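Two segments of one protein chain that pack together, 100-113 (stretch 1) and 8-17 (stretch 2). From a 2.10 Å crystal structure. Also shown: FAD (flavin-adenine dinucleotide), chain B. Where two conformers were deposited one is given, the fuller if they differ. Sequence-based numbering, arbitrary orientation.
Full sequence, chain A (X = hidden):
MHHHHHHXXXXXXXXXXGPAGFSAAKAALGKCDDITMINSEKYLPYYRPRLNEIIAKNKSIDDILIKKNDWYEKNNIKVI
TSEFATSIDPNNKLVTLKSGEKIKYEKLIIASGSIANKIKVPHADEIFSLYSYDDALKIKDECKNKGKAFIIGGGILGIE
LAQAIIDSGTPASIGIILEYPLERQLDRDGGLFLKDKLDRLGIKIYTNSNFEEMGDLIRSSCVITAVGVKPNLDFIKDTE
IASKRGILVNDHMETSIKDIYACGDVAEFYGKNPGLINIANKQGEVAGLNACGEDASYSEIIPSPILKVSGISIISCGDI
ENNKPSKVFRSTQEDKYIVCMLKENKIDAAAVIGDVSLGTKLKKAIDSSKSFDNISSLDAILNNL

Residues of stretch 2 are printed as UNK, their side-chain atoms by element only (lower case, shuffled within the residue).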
ATOM      1  N   GLY A 100       7.397 -16.784 -23.693  1.00 27.62           N
ATOM      2  CA  GLY A 100       8.459 -16.618 -24.691  1.00 27.58           C
ATOM      3  C   GLY A 100       8.029 -15.682 -25.808  1.00 27.69           C
ATOM      4  O   GLY A 100       8.841 -15.262 -26.631  1.00 27.44           O
ATOM      5  N   GLU A 101       6.737 -15.366 -25.817  1.00 27.97           N
ATOM      6  CA  GLU A 101       6.128 -14.410 -26.735  1.00 28.18           C
ATOM      7  C   GLU A 101       6.667 -12.990 -26.503  1.00 27.77           C
ATOM      8  O   GLU A 101       6.829 -12.555 -25.358  1.00 27.53           O
ATOM      9  CB  GLU A 101       4.611 -14.424 -26.516  1.00 28.34           C
ATOM     10  CG  GLU A 101       3.778 -14.119 -27.751  1.00 30.44           C
ATOM     11  CD  GLU A 101       2.441 -13.467 -27.425  1.00 33.02           C
ATOM     12  OE1 GLU A 101       1.929 -12.737 -28.297  1.00 34.42           O
ATOM     13  OE2 GLU A 101       1.903 -13.670 -26.308  1.00 34.07           O
ATOM     14  N   LYS A 102       6.940 -12.268 -27.588  1.00 27.30           N
ATOM     15  CA  LYS A 102       7.418 -10.885 -27.480  1.00 26.98           C
ATOM     16  C   LYS A 102       6.380  -9.879 -27.954  1.00 26.39           C
ATOM     17  O   LYS A 102       5.607 -10.157 -28.874  1.00 26.09           O
ATOM     18  CB  LYS A 102       8.720 -10.694 -28.257  1.00 27.16           C
ATOM     19  CG  LYS A 102       9.945 -11.216 -27.540  1.00 28.23           C
ATOM     20  CD  LYS A 102      11.131 -11.293 -28.484  1.00 30.31           C
ATOM     21  CE  LYS A 102      12.355 -11.872 -27.793  1.00 32.39           C
ATOM     22  NZ  LYS A 102      12.130 -13.256 -27.277  1.00 33.68           N
ATOM     23  N   ILE A 103       6.367  -8.709 -27.318  1.00 25.44           N
ATOM     24  CA  ILE A 103       5.499  -7.609 -27.737  1.00 24.81           C
ATOM     25  C   ILE A 103       6.301  -6.331 -27.977  1.00 24.04           C
ATOM     26  O   ILE A 103       7.049  -5.886 -27.103  1.00 23.87           O
ATOM     27  CB  ILE A 103       4.347  -7.359 -26.721  1.00 25.14           C
ATOM     28  CG1 ILE A 103       3.290  -8.468 -26.831  1.00 25.30           C
ATOM     29  CG2 ILE A 103       3.691  -5.990 -26.952  1.00 25.41           C
ATOM     30  CD1 ILE A 103       2.468  -8.665 -25.582  1.00 26.23           C
ATOM     31  N   LYS A 104       6.138  -5.755 -29.167  1.00 23.01           N
ATOM     32  CA  LYS A 104       6.759  -4.481 -29.508  1.00 22.31           C
ATOM     33  C   LYS A 104       5.883  -3.312 -29.072  1.00 21.65           C
ATOM     34  O   LYS A 104       4.659  -3.358 -29.211  1.00 22.22           O
ATOM     35  CB  LYS A 104       7.073  -4.403 -31.012  1.00 22.19           C
ATOM     36  CG  LYS A 104       7.900  -3.174 -31.421  1.00 22.28           C
ATOM     37  CD  LYS A 104       8.900  -3.476 -32.540  1.00 22.49           C
ATOM     38  CE  LYS A 104       8.228  -3.649 -33.898  1.00 23.06           C
ATOM     39  NZ  LYS A 104       9.220  -3.850 -35.002  1.00 23.26           N
ATOM     40  N   TYR A 105       6.520  -2.274 -28.542  1.00 20.61           N
ATOM     41  CA  TYR A 105       5.823  -1.070 -28.105  1.00 20.20           C
ATOM     42  C   TYR A 105       6.461   0.169 -28.712  1.00 20.29           C
ATOM     43  O   TYR A 105       7.603   0.118 -29.154  1.00 18.97           O
ATOM     44  CB  TYR A 105       5.856  -0.964 -26.572  1.00 20.22           C
ATOM     45  CG  TYR A 105       7.245  -0.806 -25.973  1.00 20.43           C
ATOM     46  CD1 TYR A 105       7.856   0.450 -25.907  1.00 20.35           C
ATOM     47  CD2 TYR A 105       7.943  -1.907 -25.467  1.00 20.16           C
ATOM     48  CE1 TYR A 105       9.121   0.610 -25.364  1.00 19.80           C
ATOM     49  CE2 TYR A 105       9.214  -1.756 -24.915  1.00 19.32           C
ATOM     50  CZ  TYR A 105       9.792  -0.492 -24.869  1.00 19.92           C
ATOM     51  OH  TYR A 105      11.047  -0.312 -24.338  1.00 21.70           O
ATOM     52  N   GLU A 106       5.730   1.283 -28.708  1.00 20.54           N
ATOM     53  CA  GLU A 106       6.324   2.593 -28.986  1.00 21.23           C
ATOM     54  C   GLU A 106       6.613   3.269 -27.639  1.00 20.84           C
ATOM     55  O   GLU A 106       7.664   3.884 -27.448  1.00 20.93           O
ATOM     56  CB  GLU A 106       5.400   3.459 -29.848  1.00 21.41           C
ATOM     57  CG  GLU A 106       4.946   2.807 -31.156  1.00 24.69           C
ATOM     58  CD  GLU A 106       4.196   3.770 -32.078  1.00 28.81           C
ATOM     59  OE1 GLU A 106       4.093   4.970 -31.732  1.00 31.06           O
ATOM     60  OE2 GLU A 106       3.712   3.328 -33.150  1.00 30.44           O
ATOM     61  N   LYS A 107       5.664   3.153 -26.714  1.00 20.82           N
ATOM     62  CA  LYS A 107       5.862   3.577 -25.328  1.00 20.68           C
ATOM     63  C   LYS A 107       5.485   2.480 -24.339  1.00 20.01           C
ATOM     64  O   LYS A 107       4.497   1.762 -24.540  1.00 19.65           O
ATOM     65  CB  LYS A 107       5.065   4.844 -25.027  1.00 21.40           C
ATOM     66  CG  LYS A 107       5.878   6.105 -25.196  1.00 22.85           C
ATOM     67  CD  LYS A 107       5.500   6.878 -26.408  1.00 24.11           C
ATOM     68  CE  LYS A 107       6.294   8.172 -26.426  1.00 25.81           C
ATOM     69  NZ  LYS A 107       5.911   9.001 -27.594  1.00 27.72           N
ATOM     70  N   LEU A 108       6.287   2.357 -23.280  1.00 18.98           N
ATOM     71  CA  LEU A 108       6.082   1.354 -22.249  1.00 17.86           C
ATOM     72  C   LEU A 108       5.788   2.026 -20.913  1.00 17.94           C
ATOM     73  O   LEU A 108       6.549   2.887 -20.455  1.00 17.26           O
ATOM     74  CB  LEU A 108       7.319   0.444 -22.125  1.00 17.67           C
ATOM     75  CG  LEU A 108       7.280  -0.684 -21.078  1.00 17.41           C
ATOM     76  CD1 LEU A 108       6.200  -1.717 -21.405  1.00 16.19           C
ATOM     77  CD2 LEU A 108       8.629  -1.371 -20.906  1.00 15.41           C
ATOM     78  N   ILE A 109       4.682   1.638 -20.288  1.00 17.11           N
ATOM     79  CA  ILE A 109       4.362   2.133 -18.954  1.00 17.32           C
ATOM     80  C   ILE A 109       4.443   0.967 -17.979  1.00 17.56           C
ATOM     81  O   ILE A 109       3.663   0.011 -18.088  1.00 18.06           O
ATOM     82  CB  ILE A 109       2.959   2.763 -18.914  1.00 17.48           C
ATOM     83  CG1 ILE A 109       2.882   3.955 -19.887  1.00 17.54           C
ATOM     84  CG2 ILE A 109       2.582   3.163 -17.488  1.00 16.51           C
ATOM     85  CD1 ILE A 109       1.484   4.541 -20.029  1.00 16.55           C
ATOM     86  N   ILE A 110       5.395   1.032 -17.053  1.00 17.22           N
ATOM     87  CA  ILE A 110       5.563  -0.023 -16.040  1.00 17.18           C
ATOM     88  C   ILE A 110       4.722   0.271 -14.793  1.00 17.29           C
ATOM     89  O   ILE A 110       4.965   1.248 -14.062  1.00 16.86           O
ATOM     90  CB  ILE A 110       7.055  -0.214 -15.645  1.00 16.92           C
ATOM     91  CG1 ILE A 110       7.903  -0.530 -16.876  1.00 17.03           C
ATOM     92  CG2 ILE A 110       7.194  -1.318 -14.591  1.00 16.30           C
ATOM     93  CD1 ILE A 110       9.430  -0.438 -16.634  1.00 16.09           C
ATOM     94  N   ALA A 111       3.736  -0.590 -14.554  1.00 17.72           N
ATOM     95  CA  ALA A 111       2.784  -0.413 -13.467  1.00 18.11           C
ATOM     96  C   ALA A 111       2.594  -1.753 -12.729  1.00 18.30           C
ATOM     97  O   ALA A 111       1.475  -2.206 -12.493  1.00 17.91           O
ATOM     98  CB  ALA A 111       1.459   0.116 -14.027  1.00 18.16           C
ATOM     99  N   SER A 112       3.716  -2.378 -12.378  1.00 18.45           N
ATOM    100  CA  SER A 112       3.730  -3.761 -11.888  1.00 18.12           C
ATOM    101  C   SER A 112       3.541  -3.873 -10.372  1.00 18.31           C
ATOM    102  O   SER A 112       3.660  -4.959  -9.814  1.00 18.12           O
ATOM    103  CB  SER A 112       5.035  -4.437 -12.297  1.00 17.99           C
ATOM    104  OG  SER A 112       6.135  -3.654 -11.859  1.00 18.10           O
ATOM    105  N   GLY A 113       3.247  -2.756  -9.710  1.00 18.14           N
ATOM    106  CA  GLY A 113       2.883  -2.780  -8.293  1.00 18.56           C
ATOM    107  C   GLY A 113       3.898  -3.378  -7.323  1.00 19.11           C
ATOM    108  O   GLY A 113       5.110  -3.184  -7.468  1.00 19.06           O
ATOM    109  N   UNK A   8       3.084  -9.573 -32.079  1.00 45.40           N
ATOM    110  CA  UNK A   8       2.185  -8.446 -31.695  1.00 44.49           C
ATOM    111  C   UNK A   8       2.956  -7.159 -31.375  1.00 43.11           C
ATOM    112  O   UNK A   8       4.059  -7.202 -30.804  1.00 43.65           O
ATOM    113  c   UNK A   8       0.087  -9.732 -30.908  1.00 47.54           C
ATOM    114  c   UNK A   8      -0.775 -10.326 -28.569  1.00 52.44           C
ATOM    115  c   UNK A   8       1.302  -8.860 -30.514  1.00 45.49           C
ATOM    116  c   UNK A   8      -0.210 -10.848 -29.889  1.00 50.87           C
ATOM    117  n   UNK A   8      -2.162  -9.806 -28.728  1.00 54.05           N
ATOM    118  N   UNK A   9       2.370  -6.024 -31.755  1.00 40.41           N
ATOM    119  CA  UNK A   9       2.958  -4.710 -31.516  1.00 37.75           C
ATOM    120  C   UNK A   9       1.868  -3.661 -31.299  1.00 35.99           C
ATOM    121  O   UNK A   9       0.852  -3.667 -31.998  1.00 35.68           O
ATOM    122  o   UNK A   9       3.103  -3.778 -33.756  1.00 37.67           O
ATOM    123  c   UNK A   9       3.860  -4.298 -32.681  1.00 37.86           C
ATOM    124  N   UNK A  10       2.082  -2.776 -30.327  1.00 33.43           N
ATOM    125  CA  UNK A  10       1.124  -1.716 -29.989  1.00 31.17           C
ATOM    126  C   UNK A  10       1.825  -0.377 -29.812  1.00 29.23           C
ATOM    127  O   UNK A  10       3.053  -0.326 -29.773  1.00 29.06           O
ATOM    128  c   UNK A  10       0.335  -2.030 -28.686  1.00 31.40           C
ATOM    129  c   UNK A  10      -0.639  -3.153 -28.918  1.00 32.06           C
ATOM    130  o   UNK A  10       1.243  -2.398 -27.638  1.00 31.35           O
ATOM    131  N   UNK A  11       1.044   0.701 -29.721  1.00 27.31           N
ATOM    132  CA  UNK A  11       1.580   2.031 -29.435  0.50 26.28           C
ATOM    133  C   UNK A  11       1.963   2.107 -27.952  1.00 25.69           C
ATOM    134  O   UNK A  11       3.139   2.278 -27.605  1.00 25.22           O
ATOM    135  c   UNK A  11       0.556   3.125 -29.781  0.50 26.30           C
ATOM    136  c   UNK A  11      -0.646   3.356 -33.386  0.50 25.90           C
ATOM    137  n   UNK A  11       0.148   4.467 -33.981  0.50 26.02           N
ATOM    138  c   UNK A  11       0.088   2.665 -32.241  0.50 25.65           C
ATOM    139  c   UNK A  11       0.593   3.666 -31.219  0.50 26.30           C
ATOM    140  N   UNK A  12       0.955   1.968 -27.088  1.00 24.26           N
ATOM    141  CA  UNK A  12       1.152   2.020 -25.638  1.00 23.23           C
ATOM    142  C   UNK A  12       1.023   0.637 -25.019  1.00 22.24           C
ATOM    143  O   UNK A  12      -0.049   0.008 -25.073  1.00 21.69           O
ATOM    144  c   UNK A  12       0.201   4.364 -25.647  1.00 23.93           C
ATOM    145  c   UNK A  12      -0.442   5.449 -24.858  1.00 25.84           C
ATOM    146  c   UNK A  12       0.447   3.083 -23.447  1.00 22.96           C
ATOM    147  c   UNK A  12       0.163   2.993 -24.952  1.00 23.46           C
ATOM    148  N   UNK A  13       2.133   0.174 -24.450  1.00 20.81           N
ATOM    149  CA  UNK A  13       2.175  -1.069 -23.703  1.00 20.32           C
ATOM    150  C   UNK A  13       2.153  -0.750 -22.219  1.00 20.04           C
ATOM    151  O   UNK A  13       2.997   0.000 -21.727  1.00 19.35           O
ATOM    152  c   UNK A  13       3.448  -1.847 -24.005  1.00 20.30           C
ATOM    153  c   UNK A  13       2.060  -3.958 -23.635  1.00 18.21           C
ATOM    154  c   UNK A  13       4.584  -4.094 -23.705  1.00 21.27           C
ATOM    155  c   UNK A  13       3.341  -3.359 -24.210  1.00 21.51           C
ATOM    156  N   UNK A  14       1.182  -1.330 -21.519  1.00 19.87           N
ATOM    157  CA  UNK A  14       1.057  -1.161 -20.079  1.00 19.57           C
ATOM    158  C   UNK A  14       1.373  -2.481 -19.380  1.00 19.60           C
ATOM    159  O   UNK A  14       0.657  -3.483 -19.543  1.00 19.38           O
ATOM    160  c   UNK A  14      -0.542  -0.615 -18.185  1.00 19.24           C
ATOM    161  c   UNK A  14      -0.343  -0.627 -19.700  1.00 19.80           C
ATOM    162  c   UNK A  14      -0.532   0.784 -20.265  1.00 19.58           C
ATOM    163  c   UNK A  14      -1.937   1.306 -20.133  1.00 19.26           C
ATOM    164  N   UNK A  15       2.455  -2.467 -18.609  1.00 19.54           N
ATOM    165  CA  UNK A  15       2.945  -3.638 -17.904  1.00 19.89           C
ATOM    166  C   UNK A  15       2.386  -3.675 -16.478  1.00 20.05           C
ATOM    167  O   UNK A  15       2.889  -2.988 -15.576  1.00 20.61           O
ATOM    168  c   UNK A  15       5.123  -5.512 -16.361  1.00 21.57           C
ATOM    169  c   UNK A  15       6.741  -4.756 -18.176  1.00 19.48           C
ATOM    170  c   UNK A  15       4.479  -3.628 -17.913  1.00 20.09           C
ATOM    171  c   UNK A  15       5.250  -4.939 -17.778  1.00 20.69           C
ATOM    172  N   UNK A  16       1.338  -4.479 -16.298  1.00 19.77           N
ATOM    173  CA  UNK A  16       0.613  -4.598 -15.043  1.00 19.54           C
ATOM    174  C   UNK A  16      -0.759  -3.950 -15.138  1.00 19.40           C
ATOM    175  O   UNK A  16      -0.879  -2.803 -15.578  1.00 19.55           O
ATOM    176  N   UNK A  17      -1.798  -4.674 -14.722  1.00 19.19           N
ATOM    177  CA  UNK A  17      -3.159  -4.156 -14.782  1.00 18.75           C
ATOM    178  C   UNK A  17      -3.809  -4.070 -13.391  1.00 18.91           C
ATOM    179  O   UNK A  17      -4.788  -4.750 -13.090  1.00 19.23           O
ATOM    180  c   UNK A  17      -4.002  -4.971 -15.758  1.00 19.03           C
TER
HETATM  181  PA  FAD B 401      -0.991  -3.303  -8.027  1.00 18.30           P
HETATM  182  O1A FAD B 401      -0.136  -4.275  -7.257  1.00 18.60           O
HETATM  183  O2A FAD B 401      -2.335  -3.067  -7.382  1.00 19.35           O
HETATM  184  O5B FAD B 401      -1.183  -3.828  -9.521  1.00 21.06           O
HETATM  185  C5B FAD B 401      -0.075  -4.266 -10.287  1.00 20.91           C
HETATM  186  C4B FAD B 401      -0.510  -5.421 -11.190  1.00 21.12           C
HETATM  187  O4B FAD B 401       0.567  -5.785 -12.052  1.00 19.85           O
HETATM  188  C3B FAD B 401      -0.855  -6.662 -10.371  1.00 21.12           C
HETATM  189  O3B FAD B 401      -2.128  -7.143 -10.772  1.00 23.72           O
HETATM  190  C2B FAD B 401       0.239  -7.664 -10.691  1.00 21.25           C
HETATM  191  O2B FAD B 401      -0.242  -8.988 -10.758  1.00 23.46           O
HETATM  192  C1B FAD B 401       0.720  -7.194 -12.056  1.00 20.89           C
HETATM  193  N9A FAD B 401       2.112  -7.577 -12.358  1.00 21.12           N
HETATM  194  C8A FAD B 401       3.163  -7.667 -11.485  1.00 21.82           C
HETATM  195  N7A FAD B 401       4.264  -8.048 -12.174  1.00 21.27           N
HETATM  196  C5A FAD B 401       3.937  -8.195 -13.474  1.00 21.30           C
HETATM  197  C6A FAD B 401       4.679  -8.573 -14.594  1.00 21.45           C
HETATM  198  N6A FAD B 401       5.883  -9.128 -14.443  1.00 20.16           N
HETATM  199  N1A FAD B 401       4.045  -8.643 -15.822  1.00 20.91           N
HETATM  200  C2A FAD B 401       2.700  -8.345 -15.942  1.00 20.44           C
HETATM  201  N3A FAD B 401       1.971  -7.982 -14.825  1.00 21.51           N
HETATM  202  C4A FAD B 401       2.583  -7.904 -13.607  1.00 21.55           C
HETATM  203  N1  FAD B 401      -3.674   1.657  -0.193  1.00 20.18           N
HETATM  204  C2  FAD B 401      -4.226   2.781   0.384  1.00 21.45           C
HETATM  205  O2  FAD B 401      -3.917   3.884  -0.033  1.00 21.38           O
HETATM  206  N3  FAD B 401      -5.147   2.673   1.406  1.00 20.29           N
HETATM  207  C4  FAD B 401      -5.510   1.432   1.872  1.00 21.27           C
HETATM  208  O4  FAD B 401      -6.324   1.370   2.798  1.00 20.99           O
HETATM  209  C4X FAD B 401      -4.946   0.279   1.307  1.00 20.65           C
HETATM  210  N5  FAD B 401      -5.302  -0.985   1.752  1.00 19.24           N
HETATM  211  C5X FAD B 401      -4.746  -2.116   1.184  1.00 18.91           C
HETATM  212  C6  FAD B 401      -5.106  -3.389   1.644  1.00 18.36           C
HETATM  213  C7  FAD B 401      -4.540  -4.528   1.049  1.00 17.62           C
HETATM  214  C7M FAD B 401      -4.922  -5.894   1.538  1.00 17.50           C
HETATM  215  C8  FAD B 401      -3.615  -4.392   0.013  1.00 17.67           C
HETATM  216  C8M FAD B 401      -2.987  -5.598  -0.639  1.00 16.29           C
HETATM  217  C9  FAD B 401      -3.259  -3.125  -0.433  1.00 17.60           C
HETATM  218  C9A FAD B 401      -3.824  -1.984   0.145  1.00 19.92           C
HETATM  219  N10 FAD B 401      -3.467  -0.717  -0.313  1.00 19.59           N
HETATM  220  C10 FAD B 401      -4.027   0.407   0.264  1.00 20.39           C
HETATM  221  C1' FAD B 401      -2.463  -0.570  -1.408  1.00 19.11           C
HETATM  222  C2' FAD B 401      -3.101  -0.350  -2.763  1.00 19.92           C
HETATM  223  O2' FAD B 401      -3.826  -1.513  -3.108  1.00 21.00           O
HETATM  224  C3' FAD B 401      -1.978  -0.108  -3.751  1.00 19.07           C
HETATM  225  O3' FAD B 401      -1.338   1.118  -3.448  1.00 21.52           O
HETATM  226  C4' FAD B 401      -2.450  -0.056  -5.194  1.00 19.39           C
HETATM  227  O4' FAD B 401      -3.137  -1.253  -5.537  1.00 18.88           O
HETATM  228  C5' FAD B 401      -1.228   0.072  -6.094  1.00 18.13           C
HETATM  229  O5' FAD B 401      -1.668  -0.077  -7.420  1.00 18.38           O
HETATM  230  P   FAD B 401      -0.631  -0.491  -8.551  1.00 17.46           P
HETATM  231  O1P FAD B 401      -1.356  -0.522  -9.886  1.00 18.90           O
HETATM  232  O2P FAD B 401       0.589   0.397  -8.527  1.00 18.74           O
HETATM  233  O3P FAD B 401      -0.108  -1.962  -8.137  1.00 17.98           O

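At position 8 four carbons run in a row and end in a nitrogen. The chain passes the carboxylate of Glu101, whose OE1 comes within 3.3 Å of a carbon in it, and the backbone O accepts a hydrogen bond from Lys104 N at 3.0 Å. This is Lys8; the close carbon is its CD.

Position 9 carries one carbon and then one oxygen. Its CB lies 3.6 Å from Lys104 CB, where the two backbones form a single bridge, and its CA makes a CA-H...O contact of 3.2 Å with Lys104 O. The short hydroxyl side chain identifies Ser9.

At position 10 the first carbon bears one oxygen and one carbon. The backbone N donates to Lys104 O at 2.9 Å, and the backbone O receives a weak bond from Glu106 N at 3.3 Å. The fork defines Thr10, whose OG1 is buried by the contact without a partner anywhere in the model.

Position 11 again shows four carbons in a row ending in nitrogen. That nitrogen stands 3.8 Å from Glu106 OE2, a long salt bridge, so the residue is Lys11, in one of two deposited conformers. Its backbone O accepts from both Glu106 N (3.0 Å) and Lys107 N (2.8 Å), the point at which the regular strand pairing begins.

Position 12 has four carbons forked at the first, with one arm two carbons long; the short arm lies 3.9 Å from Ile109 CD1. This beta-branched chain is Ile12, and that carbon is CG2.

Position 13 also has four carbons, but the fork is at the second. The forking carbon lies 3.8 Å from Ile103 CG2, CB 3.6 Å from Tyr105 CB, and one terminal carbon 3.7 Å from Leu108 CD1. This is Leu13, the forking carbon its CG and the terminal one CD1; it is covered more than any other residue of its stretch.

At position 14 the fork returns to the first carbon and one arm is again longer; the inner carbon of that arm rests 4.2 Å from Ile109 CB. This is Ile14, and the carbon is CG1.

Position 15 has four carbons forked at the second, and its CB is 4.3 Å from Leu108 CD1. This is Leu15, whose CD2 reaches FAD N1A at 3.4 Å.

Position 16 has no side-chain atoms and is Gly16. An ideal CB would lie 2.3 Å from Ala111 O, a clash, and its backbone angles independently call for glycine. The bare CA sits 3.2 Å from FAD O4B.

Position 17 bears a single carbon, which points away from stretch 1 and makes no contact with it: Ala17.

The contact is a parallel strand pair. Leu13 N to Lys107 O, Ile109 N to Leu13 O and Leu15 N to Ile109 O, each 2.8 Å, form a nearly linear ladder, continued by Ala111 N to Leu15 O at 2.7 Å. Side chains alternate between faces: Ile12 and Ile14 share one with Lys107 and Ile109, while Leu13 and Leu15 share the other with Leu108 and Ile110. Beyond the ladder, both stretches approach the FAD, where Gly113 CA lies 3.1 Å from FAD O3P.

Stretch 2 (8-17) KSTKILILGA
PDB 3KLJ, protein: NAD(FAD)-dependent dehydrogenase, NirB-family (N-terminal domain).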